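Local coordinates for Acarbose/maltose binding protein GacH (Streptomyces glaucescens, PDB 3K01) that binds acarbose and an acarbose homolog as the solute receptor of an ABC transporter, and probably also binds maltose, at residues 144-149 with 255-260; 377-382 with 398-403; 32-37 with 62-67; 165-170 with 226-231; 89-94 with 364-369. All coordinates share one frame; numbering follows the deposited sequence.

Contact 1: 144-149 with 255-260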
# COMPACT_ATOMS: atom_id res chain seq x y z
N ALA A 144 8.00 4.61 -2.47
CA ALA A 144 8.66 5.89 -2.68
C ALA A 144 10.13 5.66 -2.98
O ALA A 144 10.65 4.59 -2.67
CB ALA A 144 8.52 6.78 -1.42
N LEU A 145 10.76 6.65 -3.60
CA LEU A 145 12.20 6.57 -3.86
C LEU A 145 12.98 7.08 -2.64
O LEU A 145 12.92 8.27 -2.32
CB LEU A 145 12.52 7.42 -5.08
CG LEU A 145 13.98 7.35 -5.55
CD1 LEU A 145 14.34 6.00 -6.11
CD2 LEU A 145 14.22 8.46 -6.57
N PHE A 146 13.68 6.18 -1.97
CA PHE A 146 14.59 6.54 -0.88
C PHE A 146 15.95 6.89 -1.49
O PHE A 146 16.41 6.23 -2.42
CB PHE A 146 14.83 5.35 0.05
CG PHE A 146 13.69 5.00 0.97
CD1 PHE A 146 13.97 4.65 2.27
CD2 PHE A 146 12.36 4.92 0.55
CE1 PHE A 146 12.99 4.25 3.16
CE2 PHE A 146 11.35 4.54 1.44
CZ PHE A 146 11.68 4.21 2.76
N TYR A 147 16.62 7.90 -0.96
CA TYR A 147 17.93 8.26 -1.48
C TYR A 147 18.88 8.67 -0.35
O TYR A 147 18.48 9.22 0.68
CB TYR A 147 17.86 9.34 -2.57
CG TYR A 147 17.21 10.64 -2.19
CD1 TYR A 147 15.82 10.79 -2.26
CD2 TYR A 147 17.99 11.74 -1.80
CE1 TYR A 147 15.23 12.00 -1.93
CE2 TYR A 147 17.41 12.92 -1.47
CZ TYR A 147 16.03 13.04 -1.54
OH TYR A 147 15.42 14.24 -1.20
N ASN A 148 20.15 8.38 -0.58
CA ASN A 148 21.25 8.76 0.30
C ASN A 148 21.68 10.17 -0.09
O ASN A 148 22.24 10.40 -1.16
CB ASN A 148 22.38 7.75 0.09
CG ASN A 148 23.57 7.95 1.02
OD1 ASN A 148 24.18 6.94 1.52
ND2 ASN A 148 23.97 9.18 1.21
N LYS A 149 21.38 11.13 0.78
CA LYS A 149 21.64 12.53 0.43
C LYS A 149 23.11 12.80 0.19
O LYS A 149 23.45 13.50 -0.76
CB LYS A 149 21.09 13.48 1.49
CG LYS A 149 19.57 13.53 1.53
CD LYS A 149 19.06 14.51 2.57
CE LYS A 149 17.54 14.54 2.59
NZ LYS A 149 16.99 15.79 3.19
N ALA A 255 22.82 4.01 -3.95
CA ALA A 255 22.41 5.31 -3.45
C ALA A 255 20.91 5.48 -3.29
O ALA A 255 20.46 6.44 -2.64
CB ALA A 255 22.94 6.40 -4.36
N MET A 256 20.14 4.59 -3.92
CA MET A 256 18.67 4.72 -4.00
C MET A 256 18.03 3.36 -3.93
O MET A 256 18.61 2.38 -4.38
CB MET A 256 18.28 5.38 -5.32
CG MET A 256 18.79 6.81 -5.45
SD MET A 256 18.34 7.64 -6.99
CE MET A 256 19.61 6.95 -8.08
N MET A 257 16.79 3.32 -3.43
CA MET A 257 15.97 2.10 -3.51
C MET A 257 14.54 2.60 -3.51
O MET A 257 14.27 3.74 -3.20
CB MET A 257 16.19 1.15 -2.33
CG MET A 257 15.73 1.73 -1.00
SD MET A 257 15.79 0.48 0.32
CE MET A 257 15.42 1.43 1.79
N VAL A 258 13.60 1.73 -3.87
CA VAL A 258 12.18 2.04 -3.72
C VAL A 258 11.65 1.24 -2.54
O VAL A 258 11.97 0.06 -2.38
CB VAL A 258 11.44 1.70 -5.00
CG1 VAL A 258 9.91 1.79 -4.82
CG2 VAL A 258 11.91 2.60 -6.11
N ASN A 259 10.89 1.89 -1.67
CA ASN A 259 10.44 1.21 -0.46
C ASN A 259 9.30 1.96 0.18
O ASN A 259 8.90 3.03 -0.32
CB ASN A 259 11.62 1.00 0.51
CG ASN A 259 11.55 -0.33 1.21
OD1 ASN A 259 10.47 -0.86 1.48
ND2 ASN A 259 12.72 -0.91 1.47
N GLY A 260 8.76 1.40 1.26
CA GLY A 260 7.62 2.02 1.92
C GLY A 260 7.93 2.45 3.33
O GLY A 260 9.05 2.29 3.83
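Phe146 sets CG anti to its carbonyl carbon (chi1 -74°), and Met257 turns CG between its own backbone N and carbonyl carbon (chi1 66°); the extended methionine chain then places SD 5.4 Å from the Phe146 ring centroid, oblique to it, a Met-aromatic contact, with CE against Phe146 CD1 at 3.6 Å. Asn259 CB lies over one face of the ring, offset toward its rim, a CH-pi contact 4.0 Å from the centroid, and Gly260 O approaches the ring edge near CZ. Strands 132-148 and 254-259 are antiparallel neighbours in the mixed sheet of this solute-binding protein. Ala144 with Asn259 and Phe146 with Met257 are hydrogen-bonded pairs, Phe146 N reaching Met257 O at 2.8 Å. Leu145 with Val258 and Tyr147 with Met256 are non-hydrogen-bonded pairs on the other face, where Leu145 CD1 rests 4.1 Å from Met256 CB. Helices 241-251 and 264-268 pack on the face of Phe146 and Met257. Asn148 N, at the N-cap of helix 149-155, donates to Ala255 O at 2.8 Å.

Contact 2: 377-382 with 398-403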
# COMPACT_ATOMS: atom_id res chain seq x y z
N GLU A 377 1.00 -12.84 -8.62
CA GLU A 377 1.87 -13.97 -8.89
C GLU A 377 2.38 -14.04 -10.34
O GLU A 377 3.56 -14.29 -10.55
CB GLU A 377 1.24 -15.29 -8.42
CG GLU A 377 2.07 -16.51 -8.81
CD GLU A 377 3.35 -16.65 -7.99
OE1 GLU A 377 3.72 -15.79 -7.18
OE2 GLU A 377 4.04 -17.66 -8.17
N PRO A 378 1.52 -13.80 -11.35
CA PRO A 378 2.05 -13.82 -12.71
C PRO A 378 3.11 -12.76 -12.94
O PRO A 378 4.11 -13.02 -13.63
CB PRO A 378 0.81 -13.59 -13.59
CG PRO A 378 -0.33 -14.13 -12.73
CD PRO A 378 0.04 -13.65 -11.33
N ILE A 379 2.95 -11.58 -12.35
CA ILE A 379 3.99 -10.56 -12.44
C ILE A 379 5.27 -11.05 -11.77
O ILE A 379 6.36 -10.85 -12.31
CB ILE A 379 3.53 -9.26 -11.78
CG1 ILE A 379 2.37 -8.66 -12.55
CG2 ILE A 379 4.71 -8.26 -11.64
CD1 ILE A 379 1.78 -7.41 -11.86
N ARG A 380 5.17 -11.65 -10.59
CA ARG A 380 6.37 -12.09 -9.90
C ARG A 380 7.16 -13.04 -10.79
O ARG A 380 8.37 -12.88 -10.97
CB ARG A 380 6.04 -12.80 -8.60
CG ARG A 380 7.32 -13.19 -7.84
CD ARG A 380 7.03 -14.24 -6.77
NE ARG A 380 6.57 -15.48 -7.41
CZ ARG A 380 7.36 -16.34 -8.06
NH1 ARG A 380 8.67 -16.15 -8.14
NH2 ARG A 380 6.81 -17.39 -8.65
N LEU A 381 6.47 -14.04 -11.35
CA LEU A 381 7.15 -15.04 -12.17
C LEU A 381 7.78 -14.42 -13.42
O LEU A 381 8.97 -14.69 -13.73
CB LEU A 381 6.13 -16.10 -12.57
CG LEU A 381 6.69 -17.23 -13.43
CD1 LEU A 381 7.85 -17.95 -12.73
CD2 LEU A 381 5.57 -18.17 -13.78
N GLN A 382 7.01 -13.61 -14.13
CA GLN A 382 7.49 -13.03 -15.35
C GLN A 382 8.58 -11.99 -15.13
O GLN A 382 9.56 -11.95 -15.90
CB GLN A 382 6.37 -12.47 -16.23
CG GLN A 382 5.28 -13.51 -16.63
CD GLN A 382 5.87 -14.77 -17.21
OE1 GLN A 382 6.75 -14.70 -18.06
NE2 GLN A 382 5.37 -15.93 -16.78
N ALA A 398 2.93 -10.96 -22.53
CA ALA A 398 1.94 -11.91 -23.05
C ALA A 398 1.60 -12.99 -22.04
O ALA A 398 0.42 -13.34 -21.84
CB ALA A 398 2.48 -12.53 -24.35
N ASN A 399 2.62 -13.51 -21.36
CA ASN A 399 2.40 -14.55 -20.36
C ASN A 399 1.57 -14.00 -19.19
O ASN A 399 0.70 -14.68 -18.65
CB ASN A 399 3.73 -15.06 -19.80
CG ASN A 399 4.46 -15.98 -20.75
OD1 ASN A 399 3.89 -16.49 -21.72
ND2 ASN A 399 5.73 -16.19 -20.49
N THR A 400 1.86 -12.75 -18.81
CA THR A 400 1.13 -12.13 -17.70
C THR A 400 -0.34 -11.98 -18.12
O THR A 400 -1.26 -12.31 -17.37
CB THR A 400 1.72 -10.75 -17.33
OG1 THR A 400 3.14 -10.88 -17.13
CG2 THR A 400 1.14 -10.24 -16.02
N GLY A 401 -0.57 -11.49 -19.34
CA GLY A 401 -1.94 -11.29 -19.83
C GLY A 401 -2.70 -12.60 -19.95
O GLY A 401 -3.88 -12.67 -19.60
N ASP A 402 -2.03 -13.65 -20.42
CA ASP A 402 -2.68 -14.95 -20.55
C ASP A 402 -3.07 -15.47 -19.19
O ASP A 402 -4.17 -16.02 -19.02
CB ASP A 402 -1.77 -15.96 -21.25
CG ASP A 402 -1.66 -15.72 -22.73
OD1 ASP A 402 -2.37 -14.85 -23.27
OD2 ASP A 402 -0.83 -16.41 -23.36
N ALA A 403 -2.19 -15.33 -18.19
CA ALA A 403 -2.50 -15.78 -16.85
C ALA A 403 -3.69 -14.98 -16.33
O ALA A 403 -4.58 -15.54 -15.67
CB ALA A 403 -1.28 -15.63 -15.94
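Asn399 ND2 gives a nearly straight hydrogen bond to Gln382 OE1 at 3.0 Å, the angle at hydrogen being 171°. The acceptor lies in the amide plane of Asn399, yet the donor sits well above the carbonyl plane of Gln382, because the two amides are turned 75° against each other and the side chains cross at about a right angle. A bend at chi2 (-50°) folds the Gln382 chain so that CD comes to 3.4 Å from Asn399 CB, while CG slides alongside Thr400 OG1. That hydroxyl is held by Ala396 O and Tyr222 OH. Next to it the contact turns apolar: Thr400 CG2 meets Ile379 CG1 at 4.0 Å, and the Pro378 ring presses CG onto Ala403 CB at 3.7 Å. Helices 376-387 and 393-407 form an antiparallel pair close to the C-terminus; the axes of the two segments approach to 9.1 Å. A single amide-amide bond, well aligned at its donor but not at its acceptor, adds direction to contacts that are otherwise mainly van der Waals.

Contact 3: 32-37 with 62-67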
# COMPACT_ATOMS: atom_id res chain seq x y z
N PHE A 32 -14.04 -6.09 17.68
CA PHE A 32 -13.17 -5.49 16.65
C PHE A 32 -11.91 -6.30 16.51
O PHE A 32 -11.18 -6.47 17.49
CB PHE A 32 -12.84 -4.04 17.05
CG PHE A 32 -11.76 -3.37 16.21
CD1 PHE A 32 -11.72 -3.50 14.81
CD2 PHE A 32 -10.79 -2.57 16.81
CE1 PHE A 32 -10.73 -2.88 14.05
CE2 PHE A 32 -9.81 -1.95 16.07
CZ PHE A 32 -9.78 -2.08 14.69
N TRP A 33 -11.65 -6.82 15.30
CA TRP A 33 -10.37 -7.48 15.02
C TRP A 33 -9.42 -6.53 14.33
O TRP A 33 -9.66 -6.09 13.19
CB TRP A 33 -10.58 -8.71 14.14
CG TRP A 33 -11.18 -9.90 14.85
CD1 TRP A 33 -11.67 -9.94 16.15
CD2 TRP A 33 -11.38 -11.20 14.31
NE1 TRP A 33 -12.14 -11.21 16.42
CE2 TRP A 33 -11.99 -11.99 15.30
CE3 TRP A 33 -11.10 -11.78 13.06
CZ2 TRP A 33 -12.31 -13.34 15.10
CZ3 TRP A 33 -11.44 -13.12 12.85
CH2 TRP A 33 -12.05 -13.87 13.87
N ASP A 34 -8.36 -6.18 15.06
CA ASP A 34 -7.30 -5.30 14.60
C ASP A 34 -6.09 -6.12 14.17
O ASP A 34 -5.80 -7.16 14.76
CB ASP A 34 -6.92 -4.37 15.75
CG ASP A 34 -5.79 -3.42 15.41
OD1 ASP A 34 -5.61 -3.07 14.22
OD2 ASP A 34 -5.08 -3.03 16.37
N THR A 35 -5.41 -5.68 13.12
CA THR A 35 -4.22 -6.38 12.61
C THR A 35 -2.93 -5.57 12.84
O THR A 35 -1.87 -5.93 12.31
CB THR A 35 -4.30 -6.56 11.10
OG1 THR A 35 -4.45 -5.26 10.53
CG2 THR A 35 -5.49 -7.43 10.71
N SER A 36 -3.01 -4.47 13.59
CA SER A 36 -1.83 -3.64 13.81
C SER A 36 -0.73 -4.44 14.53
O SER A 36 -0.97 -5.46 15.18
CB SER A 36 -2.20 -2.34 14.53
OG SER A 36 -2.46 -2.59 15.89
N ASN A 37 0.50 -3.96 14.36
CA ASN A 37 1.66 -4.72 14.87
C ASN A 37 1.91 -4.58 16.37
O ASN A 37 1.19 -3.87 17.09
CB ASN A 37 2.92 -4.41 14.03
CG ASN A 37 3.46 -3.03 14.26
OD1 ASN A 37 3.29 -2.44 15.32
ND2 ASN A 37 4.17 -2.51 13.27
N TYR A 62 -11.86 -5.58 21.92
CA TYR A 62 -10.69 -5.48 21.07
C TYR A 62 -9.96 -6.82 21.00
O TYR A 62 -9.66 -7.42 22.05
CB TYR A 62 -9.74 -4.44 21.64
CG TYR A 62 -8.46 -4.37 20.87
CD1 TYR A 62 -8.35 -3.54 19.75
CD2 TYR A 62 -7.36 -5.18 21.20
CE1 TYR A 62 -7.18 -3.49 19.00
CE2 TYR A 62 -6.19 -5.13 20.46
CZ TYR A 62 -6.11 -4.31 19.36
OH TYR A 62 -4.95 -4.28 18.62
N VAL A 63 -9.62 -7.28 19.79
CA VAL A 63 -8.80 -8.45 19.60
C VAL A 63 -7.71 -8.13 18.58
O VAL A 63 -8.02 -7.62 17.50
CB VAL A 63 -9.63 -9.62 19.07
CG1 VAL A 63 -8.77 -10.87 18.91
CG2 VAL A 63 -10.83 -9.91 20.01
N ASN A 64 -6.45 -8.41 18.91
CA ASN A 64 -5.38 -8.24 17.93
C ASN A 64 -5.15 -9.56 17.23
O ASN A 64 -5.01 -10.60 17.87
CB ASN A 64 -4.10 -7.75 18.59
CG ASN A 64 -3.03 -7.47 17.59
OD1 ASN A 64 -2.23 -8.35 17.26
ND2 ASN A 64 -3.02 -6.27 17.04
N VAL A 65 -5.13 -9.53 15.90
CA VAL A 65 -4.91 -10.71 15.08
C VAL A 65 -3.70 -10.39 14.19
O VAL A 65 -3.70 -9.40 13.47
CB VAL A 65 -6.12 -11.03 14.18
CG1 VAL A 65 -5.87 -12.32 13.41
CG2 VAL A 65 -7.42 -11.12 15.00
N PRO A 66 -2.64 -11.23 14.25
CA PRO A 66 -1.47 -10.99 13.40
C PRO A 66 -1.88 -10.77 11.95
O PRO A 66 -2.68 -11.55 11.42
CB PRO A 66 -0.66 -12.28 13.54
CG PRO A 66 -1.04 -12.81 14.89
CD PRO A 66 -2.49 -12.43 15.09
N PHE A 67 -1.33 -9.74 11.30
CA PHE A 67 -1.85 -9.36 9.99
C PHE A 67 -1.82 -10.53 9.01
O PHE A 67 -2.72 -10.67 8.18
CB PHE A 67 -1.17 -8.10 9.41
CG PHE A 67 0.21 -8.34 8.90
CD1 PHE A 67 1.31 -8.26 9.76
CD2 PHE A 67 0.42 -8.68 7.57
CE1 PHE A 67 2.61 -8.50 9.29
CE2 PHE A 67 1.72 -8.92 7.09
CZ PHE A 67 2.81 -8.83 7.96
O HOH W 1 0.03 -7.75 13.02
O HOH W 2 -0.08 -8.50 15.75
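Asp34 OD2 accepts from Tyr62 OH across the contact at 2.6 Å, on the anti side of the carboxylate, and from Ser36 OG on the syn side at 2.7 Å. Setting CG anti to the Asp34 backbone N (chi1 178°) carries the carboxylate obliquely across to the tyrosine, so that OD2 lies at the ring edge, in its plane. OD1 takes the backbone N of Ser36, closing an Asx turn. Asn64 ND2 then ties Tyr62 OH to Ser36 O, the latter at 2.9 Å in a straight bond. The network rests on the parallel pairing of strands 28-34 and 58-64, joined through a helical crossover, a beta-alpha-beta unit of the periplasmic-binding-protein type; Val65 N to Asp34 O, 2.7 Å, continues the ladder. On the opposite face Val65 CG2 stands over the indole of Trp33, 4.3 Å from the centroid of the five-membered ring. Outside, Arg89 forms a long, weak ion pair with Asp34. Two hydroxyl donors on one oxygen would probably favour the ionised carboxylate and fix its rotation.

Contact 4: 165-170 with 226-231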
# COMPACT_ATOMS: atom_id res chain seq x y z
N GLU A 165 16.18 10.26 -16.14
CA GLU A 165 17.02 11.03 -15.22
C GLU A 165 17.74 10.13 -14.25
O GLU A 165 18.89 10.41 -13.88
CB GLU A 165 16.19 12.08 -14.48
CG GLU A 165 15.63 13.11 -15.44
CD GLU A 165 14.56 13.99 -14.87
OE1 GLU A 165 14.25 13.92 -13.66
OE2 GLU A 165 14.02 14.77 -15.68
N LEU A 166 17.08 9.06 -13.81
CA LEU A 166 17.72 8.14 -12.86
C LEU A 166 18.92 7.47 -13.49
O LEU A 166 19.93 7.29 -12.82
CB LEU A 166 16.70 7.13 -12.33
CG LEU A 166 17.22 6.17 -11.24
CD1 LEU A 166 16.11 5.90 -10.24
CD2 LEU A 166 17.77 4.86 -11.81
N LYS A 167 18.82 7.08 -14.75
CA LYS A 167 19.97 6.46 -15.41
C LYS A 167 21.18 7.37 -15.44
O LYS A 167 22.31 6.94 -15.18
CB LYS A 167 19.60 6.01 -16.82
CG LYS A 167 18.64 4.84 -16.79
CD LYS A 167 18.18 4.49 -18.18
CE LYS A 167 19.25 3.72 -18.90
NZ LYS A 167 18.86 3.36 -20.30
N THR A 168 20.94 8.64 -15.75
CA THR A 168 22.02 9.62 -15.77
C THR A 168 22.57 9.81 -14.36
O THR A 168 23.80 9.83 -14.13
CB THR A 168 21.53 10.93 -16.38
OG1 THR A 168 21.17 10.65 -17.74
CG2 THR A 168 22.65 12.00 -16.32
N ALA A 169 21.68 9.96 -13.40
CA ALA A 169 22.13 10.18 -12.04
C ALA A 169 22.94 8.99 -11.55
O ALA A 169 23.98 9.17 -10.90
CB ALA A 169 20.95 10.42 -11.14
N ALA A 170 22.49 7.78 -11.86
CA ALA A 170 23.21 6.57 -11.47
C ALA A 170 24.63 6.54 -12.02
O ALA A 170 25.58 6.21 -11.29
CB ALA A 170 22.46 5.35 -11.94
N LYS A 226 14.67 -4.46 -17.08
CA LYS A 226 15.86 -5.14 -17.59
C LYS A 226 16.93 -4.15 -18.06
O LYS A 226 18.12 -4.37 -17.83
CB LYS A 226 15.45 -6.06 -18.75
CG LYS A 226 16.57 -7.00 -19.26
CD LYS A 226 17.21 -7.80 -18.15
CE LYS A 226 18.05 -8.96 -18.69
NZ LYS A 226 18.92 -9.59 -17.64
N ASP A 227 16.51 -3.06 -18.66
CA ASP A 227 17.44 -2.03 -19.08
C ASP A 227 18.14 -1.40 -17.87
O ASP A 227 19.34 -1.09 -17.94
CB ASP A 227 16.75 -0.92 -19.91
CG ASP A 227 17.68 0.25 -20.20
OD1 ASP A 227 18.61 0.09 -21.01
OD2 ASP A 227 17.46 1.31 -19.62
N LEU A 228 17.42 -1.18 -16.78
CA LEU A 228 18.06 -0.59 -15.61
C LEU A 228 19.21 -1.45 -15.10
O LEU A 228 20.28 -0.96 -14.73
CB LEU A 228 17.02 -0.34 -14.53
CG LEU A 228 16.19 0.92 -14.77
CD1 LEU A 228 15.02 0.99 -13.81
CD2 LEU A 228 17.02 2.19 -14.60
N VAL A 229 19.02 -2.75 -15.14
CA VAL A 229 20.07 -3.66 -14.69
C VAL A 229 21.16 -3.82 -15.76
O VAL A 229 22.36 -3.72 -15.45
CB VAL A 229 19.48 -5.02 -14.23
CG1 VAL A 229 20.56 -5.94 -13.79
CG2 VAL A 229 18.46 -4.82 -13.08
N ASP A 230 20.77 -4.00 -17.02
CA ASP A 230 21.76 -4.19 -18.08
C ASP A 230 22.69 -2.99 -18.18
O ASP A 230 23.89 -3.16 -18.42
CB ASP A 230 21.09 -4.29 -19.44
CG ASP A 230 20.50 -5.63 -19.71
OD1 ASP A 230 20.78 -6.61 -18.99
OD2 ASP A 230 19.74 -5.68 -20.72
N SER A 231 22.14 -1.79 -18.02
CA SER A 231 22.93 -0.56 -18.16
C SER A 231 23.77 -0.27 -16.95
O SER A 231 24.55 0.70 -16.97
CB SER A 231 21.99 0.64 -18.40
OG SER A 231 21.24 0.87 -17.22
O HOH W 3 20.70 1.97 -21.78
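Leu166 and Leu228 meet through their CD2 methyls, 3.9 Å apart, on the inner side of a pair of nearly parallel helices, 163-177 and 216-230. The axes of the two segments run 13° apart and approach no closer than 11.3 Å, so side chains rather than backbones span the gap. Leu228 CD2 is the pivot of the tighter half: it also touches Lys167 CG at 3.8 Å, and the two leucines cross at about a right angle. Both are buried, with Pro160 against Leu166 and Leu184 against Leu228.

The outer half is polar and borders solvent. Lys167 runs past Leu228 and bends at chi3 (78°), which swings its ammonium group onto Asp227. NZ donates to the syn lone pair of Asp227 OD2 at 2.6 Å, in a salt bridge formed across the helix pair. Water 3 completes a bridge beside it, accepting from Lys167 NZ at 2.7 Å and donating to Asp227 OD1, so that both carboxylate oxygens are engaged. Ser231, after Asp230, lies loosely against the lysine chain, OG 3.9 Å from Lys167 CE. Its hydroxyl is otherwise occupied: OG donates to Asp227 O at 2.8 Å, while Ser231 N reaches the same oxygen from the opposite face of the carbonyl plane.

Contact 5: 89-94 with 364-369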
# COMPACT_ATOMS: atom_id res chain seq x y z
N ARG A 89 -10.61 -5.02 10.60
CA ARG A 89 -9.63 -4.18 9.90
C ARG A 89 -9.26 -4.88 8.58
O ARG A 89 -8.86 -6.05 8.59
CB ARG A 89 -8.40 -3.92 10.75
CG ARG A 89 -7.64 -2.72 10.29
CD ARG A 89 -6.25 -2.69 10.83
NE ARG A 89 -5.59 -1.39 10.71
CZ ARG A 89 -4.27 -1.24 10.76
NH1 ARG A 89 -3.49 -2.31 10.92
NH2 ARG A 89 -3.74 -0.04 10.69
N THR A 90 -9.41 -4.16 7.47
CA THR A 90 -9.37 -4.78 6.13
C THR A 90 -8.32 -4.12 5.27
O THR A 90 -8.36 -2.91 5.04
CB THR A 90 -10.73 -4.67 5.37
OG1 THR A 90 -11.21 -3.31 5.40
CG2 THR A 90 -11.79 -5.60 5.97
N GLU A 91 -7.35 -4.89 4.78
CA GLU A 91 -6.35 -4.30 3.91
C GLU A 91 -7.07 -3.82 2.66
O GLU A 91 -8.15 -4.31 2.34
CB GLU A 91 -5.29 -5.34 3.59
CG GLU A 91 -3.96 -4.77 3.16
CD GLU A 91 -3.75 -4.82 1.65
OE1 GLU A 91 -4.54 -5.49 0.92
OE2 GLU A 91 -2.78 -4.20 1.18
N VAL A 92 -6.51 -2.85 1.93
CA VAL A 92 -7.24 -2.29 0.80
C VAL A 92 -7.75 -3.37 -0.19
O VAL A 92 -8.87 -3.27 -0.68
CB VAL A 92 -6.48 -1.19 0.05
CG1 VAL A 92 -6.35 0.08 0.91
CG2 VAL A 92 -5.10 -1.65 -0.47
N ALA A 93 -6.93 -4.37 -0.49
CA ALA A 93 -7.34 -5.44 -1.43
C ALA A 93 -8.36 -6.39 -0.79
O ALA A 93 -9.10 -7.08 -1.49
CB ALA A 93 -6.13 -6.24 -1.92
N TRP A 94 -8.39 -6.44 0.54
CA TRP A 94 -9.27 -7.39 1.22
C TRP A 94 -10.73 -6.93 1.15
O TRP A 94 -11.62 -7.77 1.36
CB TRP A 94 -8.90 -7.60 2.68
CG TRP A 94 -7.56 -8.22 2.93
CD1 TRP A 94 -6.61 -8.57 2.01
CD2 TRP A 94 -7.02 -8.48 4.22
NE1 TRP A 94 -5.50 -9.06 2.68
CE2 TRP A 94 -5.73 -9.02 4.04
CE3 TRP A 94 -7.50 -8.31 5.53
CZ2 TRP A 94 -4.90 -9.37 5.11
CZ3 TRP A 94 -6.68 -8.67 6.60
CH2 TRP A 94 -5.40 -9.20 6.38
N VAL A 364 -1.59 5.00 -7.07
CA VAL A 364 -2.49 4.55 -8.12
C VAL A 364 -3.35 3.45 -7.52
O VAL A 364 -2.85 2.56 -6.85
CB VAL A 364 -1.68 3.99 -9.34
CG1 VAL A 364 -2.61 3.36 -10.40
CG2 VAL A 364 -0.83 5.07 -9.95
N GLU A 365 -4.65 3.52 -7.79
CA GLU A 365 -5.56 2.54 -7.25
C GLU A 365 -5.24 1.13 -7.74
O GLU A 365 -4.81 0.95 -8.89
CB GLU A 365 -6.98 2.87 -7.70
CG GLU A 365 -7.56 4.14 -7.11
CD GLU A 365 -8.95 4.47 -7.65
OE1 GLU A 365 -9.70 3.53 -7.97
OE2 GLU A 365 -9.29 5.68 -7.74
N ARG A 366 -5.49 0.15 -6.89
CA ARG A 366 -5.52 -1.25 -7.32
C ARG A 366 -6.78 -1.47 -8.16
O ARG A 366 -7.72 -0.68 -8.09
CB ARG A 366 -5.69 -2.17 -6.11
CG ARG A 366 -4.70 -1.98 -5.00
CD ARG A 366 -3.39 -2.70 -5.22
NE ARG A 366 -2.63 -2.59 -3.98
CZ ARG A 366 -2.47 -3.53 -3.05
NH1 ARG A 366 -2.87 -4.79 -3.22
NH2 ARG A 366 -1.76 -3.21 -1.98
N PRO A 367 -6.83 -2.59 -8.91
CA PRO A 367 -8.13 -3.01 -9.42
C PRO A 367 -8.93 -3.57 -8.24
O PRO A 367 -8.48 -4.49 -7.55
CB PRO A 367 -7.79 -4.11 -10.45
CG PRO A 367 -6.46 -4.58 -10.06
CD PRO A 367 -5.74 -3.51 -9.29
N TRP A 368 -10.12 -3.02 -8.03
CA TRP A 368 -10.89 -3.35 -6.84
C TRP A 368 -11.79 -4.55 -7.10
O TRP A 368 -13.03 -4.46 -7.07
CB TRP A 368 -11.68 -2.13 -6.36
CG TRP A 368 -10.82 -0.94 -6.14
CD1 TRP A 368 -10.92 0.26 -6.79
CD2 TRP A 368 -9.69 -0.82 -5.25
NE1 TRP A 368 -9.94 1.13 -6.35
CE2 TRP A 368 -9.19 0.50 -5.40
CE3 TRP A 368 -9.08 -1.67 -4.33
CZ2 TRP A 368 -8.09 0.96 -4.70
CZ3 TRP A 368 -8.00 -1.21 -3.62
CH2 TRP A 368 -7.51 0.12 -3.81
N ILE A 369 -11.15 -5.68 -7.37
CA ILE A 369 -11.85 -6.90 -7.81
C ILE A 369 -11.49 -8.05 -6.89
O ILE A 369 -10.48 -8.01 -6.18
CB ILE A 369 -11.54 -7.24 -9.29
CG1 ILE A 369 -10.06 -7.56 -9.50
CG2 ILE A 369 -11.97 -6.09 -10.21
CD1 ILE A 369 -9.74 -8.05 -10.92
O HOH W 4 -8.74 -7.31 -4.14
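Apolar contacts carry most of this junction. Val92 CG2 stands over one face of the Arg366 guanidinium, toward its rim, 4.0 Å from NH2, and Ala93 CB touches NH1 at 3.8 Å. A bend at chi2 (-83°) in Arg366 directs the group to this helix start. Trp368, at the centre of an inverse gamma turn, brings CZ3 to 4.0 Å from Val92 CB, and its NE1 is anchored on Glu365 OE1 at 2.9 Å. Water 4 makes a second kind of link, donating to Ala93 O at 2.7 Å and to Ile369 O. The segments join strand 87-91 and the helix after it to the loop following strand 363-364, near the middle of the molecule. The charged contact is long and tied to the modelled conformer of Glu91, one of two: OE2 faces Arg366 NH2 at 3.5 Å, while OE1 caps the helix at Ala93 N. Since Arg366 NE is bound to Gln295 O and Glu91 OE1 to the cap, the ion pair probably adds weak, poorly directed electrostatic attraction, while valine, tryptophan and water set the spacing.

How the contacts relate
Contacts 1 and 3 are the buried ones, both formed by strands of one mixed sheet and held chiefly by backbone ladders, antiparallel in the first and parallel in the second; their centres lie about 30 Å apart. Contacts 2 and 4 join helices nearer the surface and depend on side chains, an amide pair in one and an ion pair with water in the other. Contact 5, closest to the centre of the chain, joins a strand-helix junction to a loop through side-chain contacts, a long ion pair and a water between two backbone carbonyls. Its strand 87-91 lies next to strand 28-34 of contact 3, where Trp33 O and Arg89 N, 3.0 Å apart, probably hydrogen-bond. Contacts 1 and 4 touch through Met256 CE and Leu166 CG, 4.0 Å apart.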